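Local coordinates for protein tryparedoxin (PDB 3S9F) that probably works as a thioredoxin-like disulfide reductase, passing electrons through a redox-active cysteine pair in the Leishmania detoxification pathway, at residues 52-63 with 124-135; 142-150 with 157-165. All coordinates share one frame; numbering follows the deposited sequence.

The two contacts follow one another along the chain, interaction 1 closing before interaction 2 opens, and their centres lie about 14 Å apart. Interaction 1 pairs neighbouring strands 50-56 and 131-136 of the mixed sheet and carries the Cys-X-X-Cys site at the start of helix 61-77. Interaction 2 folds the C-terminal tail, 157-165, over edge strand 142-144 and helix 147-153. Strand 131-136 joins them: Gly134 probably exchanges backbone hydrogen bonds with Val143 and Thr144, and the Phe52 ring packs against Phe160 of the tail. The sheet thus runs from strand 50-56 through 131-136 to edge strand 142-144, where the tail packs, away from the Cys60/Cys63 site.

Interaction 1: 52-63 with 124-135; sequences FFYFSASWCPPC and YSVESIPTLIGL
Phe53 and Ile133, and two residues on Phe55 and Thr131, exchange pairs of backbone hydrogen bonds, joining strands 52-56 and 131-135, which run antiparallel with their axes 4.6 Å apart. The bond from Phe55 N to Thr131 O is 2.8 Å long and nearly straight at 165°. The non-hydrogen-bonded pair Tyr54-Leu132 lies between them, and Phe52-Gly134 follows beyond Phe53-Ile133.

Apolar packing differs on the two faces of the sheet. On one, Val126 CG2 sits over the centre of the Phe55 ring, 3.8 Å from its centroid, while Ile133 CG1 approaches ring atom CE1. On the other, Phe52 CD2 lies 3.4 Å from Gly134 CA, the ring lying across a residue without a side chain, and Leu132 CD1 meets Tyr54 CD2. The Tyr54 hydroxyl bonds to Thr67 of helix 61-77, beyond this packing.

Past the strand lies the redox centre of the thioredoxin fold: Cys60 occupies the N-cap position of helix 61-77, Cys63 lies in its first turn, and the two form a disulfide in a structure of this protein. Facing them is Pro130, preceded by a cis peptide bond, the cis-proline loop characteristic of this fold. Cys63 SG comes within 3.5 Å of Pro130 N and 3.7 Å of Pro130 CD.

Ile129 fills the angle between strand and active-site loop. With CG1 between backbone N and carbonyl carbon (chi1 51°), its CD1 reaches Ala57 CB at 3.7 Å and also touches Cys60 CB and Trp59 CH2, whereas the CG2 branch turns back to Phe55 CB.

Interaction 2: 142-150 with 157-165; sequences TVTTRARHA and GEQFPWRDE
The backbones of Val143 and Arg163 meet where the tail runs past the edge strand, Asp164 N donating to Val143 O over 3.2 Å at 162° while Arg163 CA-H points to the same oxygen. The contact is local, and the tail forms no regular strand here.

Asp164 makes the main polar grip. Its carboxylate closes on Thr145 with both oxygens: OD1 accepts Thr145 N at 3.0 Å and OD2 accepts Thr145 OG1 at 2.8 Å, each from the syn side, somewhat out of the carboxylate plane. Two bonds to one residue should fix the rotation of the carboxylate. The Thr145 hydroxyl can join because it stands between the backbone N and carbonyl carbon (chi1 63°), on the same side as the N-H. Thr144 uses its hydroxyl differently, donating from OG1 to Trp162 O at 2.8 Å from well above the carbonyl plane. The Arg146 chain runs antiparallel to the Asp164 side chain, its CG 3.4 Å from Asp164 OD1, bends at chi3, and lays one face of its guanidinium over Trp162 CB; Arg163 O lies at the edge of that group.

Packing round Trp162 and Val143 completes the seam. Ala150 CB rests over the five-membered ring of Trp162, 3.6 Å from its centroid, and Ala147 CB meets the six-membered ring at CE3. Phe160 CA covers the opposite face of the indole, whose NE1 bonds to Asp154. Val143 directs CG1 to Pro161 CG, 3.6 Å away, and the same methyl lies over the Arg163 guanidinium.

Val143 and Thr144 both face Gly134, so the strand gripped by the tail contains a classic beta bulge, here at the edge of the thioredoxin-fold sheet just before helix 147-153.

Interaction 1: 52-63 with 124-135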
loop_
_atom_site.group_PDB
_atom_site.type_symbol
_atom_site.label_atom_id
_atom_site.label_comp_id
_atom_site.label_asym_id
_atom_site.label_seq_id
_atom_site.Cartn_x
_atom_site.Cartn_y
_atom_site.Cartn_z
ATOM N N PHE A 52 -3.353 13.998 -7.367
ATOM C CA PHE A 52 -4.798 13.860 -7.329
ATOM C C PHE A 52 -5.162 12.400 -7.457
ATOM O O PHE A 52 -4.579 11.692 -8.267
ATOM C CB PHE A 52 -5.436 14.595 -8.514
ATOM C CG PHE A 52 -5.320 16.070 -8.422
ATOM C CD1 PHE A 52 -4.223 16.738 -8.977
ATOM C CD2 PHE A 52 -6.316 16.806 -7.804
ATOM C CE1 PHE A 52 -4.121 18.134 -8.893
ATOM C CE2 PHE A 52 -6.224 18.198 -7.720
ATOM C CZ PHE A 52 -5.118 18.854 -8.262
ATOM N N PHE A 53 -6.116 11.951 -6.651
ATOM C CA PHE A 53 -6.807 10.689 -6.954
ATOM C C PHE A 53 -8.049 11.032 -7.766
ATOM O O PHE A 53 -8.835 11.896 -7.371
ATOM C CB PHE A 53 -7.217 9.962 -5.678
ATOM C CG PHE A 53 -6.067 9.383 -4.920
ATOM C CD1 PHE A 53 -5.290 8.372 -5.480
ATOM C CD2 PHE A 53 -5.761 9.852 -3.643
ATOM C CE1 PHE A 53 -4.235 7.824 -4.779
ATOM C CE2 PHE A 53 -4.694 9.308 -2.932
ATOM C CZ PHE A 53 -3.927 8.307 -3.504
ATOM N N TYR A 54 -8.233 10.372 -8.912
ATOM C CA TYR A 54 -9.390 10.648 -9.752
ATOM C C TYR A 54 -10.283 9.420 -9.688
ATOM O O TYR A 54 -9.884 8.336 -10.130
ATOM C CB TYR A 54 -8.941 10.869 -11.208
ATOM C CG TYR A 54 -10.058 11.148 -12.183
ATOM C CD1 TYR A 54 -10.063 10.549 -13.445
ATOM C CD2 TYR A 54 -11.099 12.032 -11.854
ATOM C CE1 TYR A 54 -11.125 10.812 -14.373
ATOM C CE2 TYR A 54 -12.143 12.291 -12.749
ATOM C CZ TYR A 54 -12.128 11.691 -14.005
ATOM O OH TYR A 54 -13.158 11.965 -14.872
ATOM N N PHE A 55 -11.463 9.589 -9.099
ATOM C CA PHE A 55 -12.441 8.495 -8.949
ATOM C C PHE A 55 -13.403 8.590 -10.104
ATOM O O PHE A 55 -14.089 9.599 -10.261
ATOM C CB PHE A 55 -13.178 8.645 -7.602
ATOM C CG PHE A 55 -12.249 8.573 -6.390
ATOM C CD1 PHE A 55 -11.541 9.714 -5.949
ATOM C CD2 PHE A 55 -12.055 7.375 -5.734
ATOM C CE1 PHE A 55 -10.666 9.644 -4.859
ATOM C CE2 PHE A 55 -11.200 7.275 -4.631
ATOM C CZ PHE A 55 -10.490 8.433 -4.180
ATOM N N SER A 56 -13.443 7.559 -10.955
ATOM C CA SER A 56 -14.251 7.627 -12.150
ATOM C C SER A 56 -14.486 6.197 -12.629
ATOM O O SER A 56 -13.901 5.260 -12.094
ATOM C CB SER A 56 -13.513 8.423 -13.229
ATOM O OG SER A 56 -14.374 8.676 -14.311
ATOM N N ALA A 57 -15.335 6.037 -13.635
ATOM C CA ALA A 57 -15.605 4.708 -14.207
ATOM C C ALA A 57 -16.053 4.863 -15.642
ATOM O O ALA A 57 -16.701 5.869 -16.012
ATOM C CB ALA A 57 -16.681 3.980 -13.408
ATOM N N SER A 58 -15.732 3.849 -16.445
ATOM C CA SER A 58 -16.067 3.835 -17.868
ATOM C C SER A 58 -17.584 3.913 -18.102
ATOM O O SER A 58 -18.018 4.368 -19.147
ATOM C CB SER A 58 -15.522 2.554 -18.506
ATOM O OG SER A 58 -16.283 1.440 -18.044
ATOM N N TRP A 59 -18.358 3.497 -17.097
ATOM C CA TRP A 59 -19.813 3.278 -17.199
ATOM C C TRP A 59 -20.653 4.474 -16.717
ATOM O O TRP A 59 -21.894 4.488 -16.787
ATOM C CB TRP A 59 -20.190 1.987 -16.446
ATOM C CG TRP A 59 -19.702 1.879 -15.006
ATOM C CD1 TRP A 59 -18.735 1.014 -14.525
ATOM C CD2 TRP A 59 -20.174 2.610 -13.870
ATOM N NE1 TRP A 59 -18.584 1.180 -13.182
ATOM C CE2 TRP A 59 -19.447 2.151 -12.746
ATOM C CE3 TRP A 59 -21.123 3.621 -13.688
ATOM C CZ2 TRP A 59 -19.638 2.677 -11.458
ATOM C CZ3 TRP A 59 -21.321 4.132 -12.413
ATOM C CH2 TRP A 59 -20.579 3.657 -11.310
ATOM N N CYS A 60 -19.956 5.495 -16.249
ATOM C CA CYS A 60 -20.572 6.637 -15.619
ATOM C C CYS A 60 -20.739 7.770 -16.644
ATOM O O CYS A 60 -19.753 8.272 -17.179
ATOM C CB CYS A 60 -19.688 7.049 -14.439
ATOM S SG CYS A 60 -19.928 8.721 -13.876
ATOM N N PRO A 61 -21.992 8.164 -16.941
ATOM C CA PRO A 61 -22.189 9.225 -17.942
ATOM C C PRO A 61 -21.577 10.603 -17.615
ATOM O O PRO A 61 -20.956 11.204 -18.503
ATOM C CB PRO A 61 -23.719 9.287 -18.097
ATOM C CG PRO A 61 -24.177 7.891 -17.748
ATOM C CD PRO A 61 -23.268 7.505 -16.590
ATOM N N PRO A 62 -21.730 11.113 -16.373
ATOM C CA PRO A 62 -21.031 12.375 -16.147
ATOM C C PRO A 62 -19.504 12.268 -16.172
ATOM O O PRO A 62 -18.837 13.259 -16.509
ATOM C CB PRO A 62 -21.525 12.815 -14.765
ATOM C CG PRO A 62 -21.983 11.593 -14.116
ATOM C CD PRO A 62 -22.586 10.772 -15.226
ATOM N N CYS A 63 -18.950 11.094 -15.829
ATOM C CA CYS A 63 -17.506 10.871 -15.993
ATOM C C CYS A 63 -17.066 10.992 -17.436
ATOM O O CYS A 63 -16.012 11.568 -17.715
ATOM C CB CYS A 63 -17.063 9.509 -15.472
ATOM S SG CYS A 63 -17.326 9.233 -13.733
ATOM N N TYR A 124 -12.047 9.397 1.730
ATOM C CA TYR A 124 -12.364 10.724 1.221
ATOM C C TYR A 124 -13.845 10.941 0.998
ATOM O O TYR A 124 -14.235 11.893 0.325
ATOM C CB TYR A 124 -11.565 11.005 -0.073
ATOM C CG TYR A 124 -10.067 11.085 0.187
ATOM C CD1 TYR A 124 -9.190 10.121 -0.328
ATOM C CD2 TYR A 124 -9.528 12.130 0.939
ATOM C CE1 TYR A 124 -7.812 10.190 -0.092
ATOM C CE2 TYR A 124 -8.160 12.219 1.170
ATOM C CZ TYR A 124 -7.307 11.251 0.652
ATOM O OH TYR A 124 -5.955 11.353 0.919
ATOM N N SER A 125 -14.659 10.043 1.556
ATOM C CA SER A 125 -16.131 10.149 1.481
ATOM C C SER A 125 -16.576 10.402 0.042
ATOM O O SER A 125 -17.367 11.320 -0.224
ATOM C CB SER A 125 -16.633 11.276 2.382
ATOM O OG SER A 125 -16.290 11.062 3.736
ATOM N N VAL A 126 -16.055 9.606 -0.889
ATOM C CA VAL A 126 -16.404 9.747 -2.297
ATOM C C VAL A 126 -17.737 9.044 -2.521
ATOM O O VAL A 126 -17.803 7.811 -2.648
ATOM C CB VAL A 126 -15.322 9.174 -3.232
ATOM C CG1 VAL A 126 -15.710 9.447 -4.698
ATOM C CG2 VAL A 126 -13.976 9.816 -2.909
ATOM N N GLU A 127 -18.799 9.837 -2.585
ATOM C CA GLU A 127 -20.141 9.271 -2.657
ATOM C C GLU A 127 -20.677 9.231 -4.074
ATOM O O GLU A 127 -21.682 8.567 -4.348
ATOM C CB GLU A 127 -21.089 10.040 -1.745
ATOM C CG GLU A 127 -20.881 9.730 -0.284
ATOM C CD GLU A 127 -21.225 10.904 0.579
ATOM O OE1 GLU A 127 -21.805 11.877 0.045
ATOM O OE2 GLU A 127 -20.924 10.854 1.784
ATOM N N SER A 128 -20.006 9.951 -4.972
ATOM C CA SER A 128 -20.376 9.998 -6.368
ATOM C C SER A 128 -19.136 10.230 -7.218
ATOM O O SER A 128 -18.087 10.695 -6.736
ATOM C CB SER A 128 -21.395 11.104 -6.654
ATOM O OG SER A 128 -20.913 12.349 -6.183
ATOM N N ILE A 129 -19.278 9.931 -8.490
ATOM C CA ILE A 129 -18.178 10.140 -9.424
ATOM C C ILE A 129 -18.721 10.970 -10.603
ATOM O O ILE A 129 -19.930 10.999 -10.817
ATOM C CB ILE A 129 -17.536 8.795 -9.875
ATOM C CG1 ILE A 129 -18.600 7.802 -10.385
ATOM C CG2 ILE A 129 -16.702 8.187 -8.733
ATOM C CD1 ILE A 129 -17.967 6.584 -11.088
ATOM N N PRO A 130 -17.845 11.686 -11.338
ATOM C CA PRO A 130 -16.398 11.859 -11.157
ATOM C C PRO A 130 -16.068 12.724 -9.944
ATOM O O PRO A 130 -16.788 13.690 -9.655
ATOM C CB PRO A 130 -15.959 12.575 -12.435
ATOM C CG PRO A 130 -17.181 13.361 -12.872
ATOM C CD PRO A 130 -18.382 12.522 -12.434
ATOM N N THR A 131 -15.033 12.336 -9.210
ATOM C CA THR A 131 -14.551 13.124 -8.067
ATOM C C THR A 131 -13.038 13.207 -8.162
ATOM O O THR A 131 -12.371 12.214 -8.488
ATOM C CB THR A 131 -14.985 12.512 -6.705
ATOM O OG1 THR A 131 -16.411 12.656 -6.549
ATOM C CG2 THR A 131 -14.310 13.243 -5.532
ATOM N N LEU A 132 -12.506 14.392 -7.885
ATOM C CA LEU A 132 -11.071 14.604 -7.904
ATOM C C LEU A 132 -10.632 15.160 -6.534
ATOM O O LEU A 132 -11.140 16.191 -6.082
ATOM C CB LEU A 132 -10.756 15.555 -9.078
ATOM C CG LEU A 132 -9.427 15.739 -9.781
ATOM C CD1 LEU A 132 -8.846 14.428 -10.321
ATOM C CD2 LEU A 132 -9.653 16.759 -10.929
ATOM N N ILE A 133 -9.718 14.436 -5.885
ATOM C CA ILE A 133 -9.231 14.749 -4.546
ATOM C C ILE A 133 -7.754 15.054 -4.713
ATOM O O ILE A 133 -6.982 14.200 -5.155
ATOM C CB ILE A 133 -9.385 13.551 -3.565
ATOM C CG1 ILE A 133 -10.840 13.041 -3.448
ATOM C CG2 ILE A 133 -8.847 13.943 -2.140
ATOM C CD1 ILE A 133 -11.798 14.007 -2.816
ATOM N N GLY A 134 -7.364 16.271 -4.345
ATOM C CA GLY A 134 -5.973 16.726 -4.443
ATOM C C GLY A 134 -5.293 16.752 -3.084
ATOM O O GLY A 134 -5.893 17.150 -2.067
ATOM N N LEU A 135 -4.044 16.311 -3.068
ATOM C CA LEU A 135 -3.271 16.290 -1.854
ATOM C C LEU A 135 -1.803 16.615 -2.076
ATOM O O LEU A 135 -1.284 16.452 -3.158
ATOM C CB LEU A 135 -3.405 14.947 -1.154
ATOM C CG LEU A 135 -3.075 13.706 -1.952
ATOM C CD1 LEU A 135 -2.463 12.643 -1.117
ATOM C CD2 LEU A 135 -4.310 13.197 -2.631
#

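Interaction 2: 142-150 with 157-165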
loop_
_atom_site.group_PDB
_atom_site.type_symbol
_atom_site.label_atom_id
_atom_site.label_comp_id
_atom_site.label_asym_id
_atom_site.label_seq_id
_atom_site.Cartn_x
_atom_site.Cartn_y
_atom_site.Cartn_z
ATOM N N THR A 142 -4.664 16.787 2.657
ATOM C CA THR A 142 -5.634 17.116 1.616
ATOM C C THR A 142 -5.525 18.591 1.226
ATOM O O THR A 142 -5.470 19.474 2.096
ATOM C CB THR A 142 -7.046 16.829 2.086
ATOM O OG1 THR A 142 -7.148 15.451 2.474
ATOM C CG2 THR A 142 -8.063 17.127 0.966
ATOM N N VAL A 143 -5.491 18.849 -0.073
ATOM C CA VAL A 143 -5.422 20.206 -0.596
ATOM C C VAL A 143 -6.814 20.633 -1.059
ATOM O O VAL A 143 -7.278 21.723 -0.718
ATOM C CB VAL A 143 -4.393 20.316 -1.749
ATOM C CG1 VAL A 143 -4.512 21.646 -2.501
ATOM C CG2 VAL A 143 -2.973 20.070 -1.247
ATOM N N THR A 144 -7.484 19.749 -1.805
ATOM C CA THR A 144 -8.785 20.056 -2.403
ATOM C C THR A 144 -9.673 18.817 -2.559
ATOM O O THR A 144 -9.201 17.744 -2.938
ATOM C CB THR A 144 -8.602 20.793 -3.764
ATOM O OG1 THR A 144 -9.876 21.112 -4.328
ATOM C CG2 THR A 144 -7.765 19.956 -4.770
ATOM N N THR A 145 -10.955 18.963 -2.255
ATOM C CA THR A 145 -11.924 17.890 -2.513
ATOM C C THR A 145 -12.954 18.310 -3.572
ATOM O O THR A 145 -13.863 17.544 -3.889
ATOM C CB THR A 145 -12.641 17.459 -1.231
ATOM O OG1 THR A 145 -13.387 18.570 -0.716
ATOM C CG2 THR A 145 -11.615 17.000 -0.178
ATOM N N ARG A 146 -12.797 19.515 -4.122
ATOM C CA ARG A 146 -13.788 20.106 -5.033
ATOM C C ARG A 146 -13.224 20.364 -6.432
ATOM O O ARG A 146 -13.776 21.167 -7.201
ATOM C CB ARG A 146 -14.271 21.440 -4.437
ATOM C CG ARG A 146 -13.083 22.410 -4.143
ATOM C CD ARG A 146 -13.502 23.759 -3.546
ATOM N NE ARG A 146 -13.550 24.817 -4.558
ATOM C CZ ARG A 146 -12.741 25.875 -4.608
ATOM N NH1 ARG A 146 -11.804 26.070 -3.686
ATOM N NH2 ARG A 146 -12.885 26.765 -5.585
ATOM N N ALA A 147 -12.131 19.687 -6.773
ATOM C CA ALA A 147 -11.404 20.012 -7.986
ATOM C C ALA A 147 -12.187 19.651 -9.260
ATOM O O ALA A 147 -11.990 20.289 -10.283
ATOM C CB ALA A 147 -10.043 19.348 -7.979
ATOM N N ARG A 148 -13.078 18.657 -9.182
ATOM C CA ARG A 148 -13.940 18.313 -10.357
ATOM C C ARG A 148 -14.780 19.538 -10.743
ATOM O O ARG A 148 -14.731 19.976 -11.902
ATOM C CB ARG A 148 -14.831 17.086 -10.084
ATOM C CG ARG A 148 -15.731 16.669 -11.263
ATOM C CD ARG A 148 -16.927 17.613 -11.394
ATOM N NE ARG A 148 -17.809 17.240 -12.490
ATOM C CZ ARG A 148 -18.897 16.491 -12.334
ATOM N NH1 ARG A 148 -19.223 16.048 -11.129
ATOM N NH2 ARG A 148 -19.654 16.184 -13.380
ATOM N N HIS A 149 -15.511 20.099 -9.786
ATOM C CA HIS A 149 -16.302 21.276 -10.079
ATOM C C HIS A 149 -15.438 22.517 -10.333
ATOM O O HIS A 149 -15.709 23.267 -11.289
ATOM C CB HIS A 149 -17.407 21.459 -9.033
ATOM C CG HIS A 149 -18.504 20.440 -9.164
ATOM N ND1 HIS A 149 -19.258 20.307 -10.311
ATOM C CD2 HIS A 149 -18.950 19.488 -8.310
ATOM C CE1 HIS A 149 -20.127 19.323 -10.156
ATOM N NE2 HIS A 149 -19.963 18.810 -8.949
ATOM N N ALA A 150 -14.376 22.701 -9.550
ATOM C CA ALA A 150 -13.478 23.845 -9.729
ATOM C C ALA A 150 -12.870 23.908 -11.139
ATOM O O ALA A 150 -12.849 24.973 -11.773
ATOM C CB ALA A 150 -12.383 23.831 -8.663
ATOM N N GLY A 157 -7.006 26.906 -15.090
ATOM C CA GLY A 157 -6.276 26.559 -13.850
ATOM C C GLY A 157 -5.666 27.779 -13.176
ATOM O O GLY A 157 -4.676 27.682 -12.456
ATOM N N GLU A 158 -6.261 28.942 -13.428
ATOM C CA GLU A 158 -5.781 30.183 -12.833
ATOM C C GLU A 158 -5.897 30.161 -11.311
ATOM O O GLU A 158 -5.131 30.838 -10.626
ATOM C CB GLU A 158 -6.508 31.385 -13.428
ATOM C CG GLU A 158 -6.233 31.576 -14.913
ATOM C CD GLU A 158 -6.661 32.928 -15.429
ATOM O OE1 GLU A 158 -7.589 33.537 -14.852
ATOM O OE2 GLU A 158 -6.065 33.380 -16.428
ATOM N N GLN A 159 -6.833 29.368 -10.784
ATOM C CA GLN A 159 -6.990 29.239 -9.331
ATOM C C GLN A 159 -6.540 27.884 -8.775
ATOM O O GLN A 159 -6.828 27.559 -7.615
ATOM C CB GLN A 159 -8.435 29.525 -8.927
ATOM C CG GLN A 159 -8.880 30.929 -9.255
ATOM C CD GLN A 159 -10.331 31.192 -8.899
ATOM O OE1 GLN A 159 -10.826 30.749 -7.858
ATOM N NE2 GLN A 159 -11.018 31.929 -9.757
ATOM N N PHE A 160 -5.850 27.107 -9.611
ATOM C CA PHE A 160 -5.237 25.837 -9.202
ATOM C C PHE A 160 -4.360 26.067 -7.955
ATOM O O PHE A 160 -3.609 27.041 -7.903
ATOM C CB PHE A 160 -4.374 25.296 -10.347
ATOM C CG PHE A 160 -3.658 24.016 -10.019
ATOM C CD1 PHE A 160 -4.237 22.790 -10.334
ATOM C CD2 PHE A 160 -2.412 24.027 -9.387
ATOM C CE1 PHE A 160 -3.581 21.591 -10.018
ATOM C CE2 PHE A 160 -1.754 22.835 -9.069
ATOM C CZ PHE A 160 -2.347 21.615 -9.389
ATOM N N PRO A 161 -4.394 25.149 -6.964
ATOM C CA PRO A 161 -5.056 23.861 -6.905
ATOM C C PRO A 161 -6.414 23.885 -6.220
ATOM O O PRO A 161 -6.811 22.863 -5.661
ATOM C CB PRO A 161 -4.067 23.032 -6.068
ATOM C CG PRO A 161 -3.601 24.049 -5.024
ATOM C CD PRO A 161 -3.555 25.382 -5.773
ATOM N N TRP A 162 -7.122 25.009 -6.251
ATOM C CA TRP A 162 -8.486 25.070 -5.762
ATOM C C TRP A 162 -8.684 24.639 -4.315
ATOM O O TRP A 162 -9.573 23.883 -3.996
ATOM C CB TRP A 162 -9.393 24.251 -6.684
ATOM C CG TRP A 162 -9.152 24.526 -8.127
ATOM C CD1 TRP A 162 -9.370 25.696 -8.782
ATOM C CD2 TRP A 162 -8.654 23.615 -9.107
ATOM N NE1 TRP A 162 -9.031 25.577 -10.088
ATOM C CE2 TRP A 162 -8.590 24.304 -10.319
ATOM C CE3 TRP A 162 -8.258 22.283 -9.072
ATOM C CZ2 TRP A 162 -8.159 23.714 -11.476
ATOM C CZ3 TRP A 162 -7.818 21.706 -10.217
ATOM C CH2 TRP A 162 -7.773 22.411 -11.406
ATOM N N ARG A 163 -7.860 25.181 -3.436
ATOM C CA ARG A 163 -7.839 24.785 -2.028
ATOM C C ARG A 163 -9.210 24.905 -1.402
ATOM O O ARG A 163 -9.923 25.889 -1.659
ATOM C CB ARG A 163 -6.874 25.663 -1.235
ATOM C CG ARG A 163 -5.437 25.516 -1.624
ATOM C CD ARG A 163 -4.509 26.056 -0.535
ATOM N NE ARG A 163 -3.243 25.358 -0.664
ATOM C CZ ARG A 163 -2.916 24.258 0.007
ATOM N NH1 ARG A 163 -3.734 23.743 0.925
ATOM N NH2 ARG A 163 -1.749 23.692 -0.230
ATOM N N ASP A 164 -9.566 23.929 -0.576
ATOM C CA ASP A 164 -10.831 23.952 0.148
ATOM C C ASP A 164 -10.906 25.130 1.101
ATOM O O ASP A 164 -9.871 25.604 1.594
ATOM C CB ASP A 164 -11.030 22.655 0.923
ATOM C CG ASP A 164 -11.437 21.505 0.030
ATOM O OD1 ASP A 164 -11.457 21.676 -1.204
ATOM O OD2 ASP A 164 -11.753 20.429 0.572
ATOM N N GLU A 165 -12.145 25.567 1.358
ATOM C CA GLU A 165 -12.500 26.714 2.219
ATOM C C GLU A 165 -11.808 28.018 1.818
ATOM O O GLU A 165 -11.853 28.408 0.644
ATOM C CB GLU A 165 -12.344 26.397 3.722
ATOM C CG GLU A 165 -10.917 26.159 4.215
ATOM C CD GLU A 165 -10.800 24.928 5.101
ATOM O OE1 GLU A 165 -11.213 24.998 6.277
ATOM O OE2 GLU A 165 -10.297 23.889 4.624
#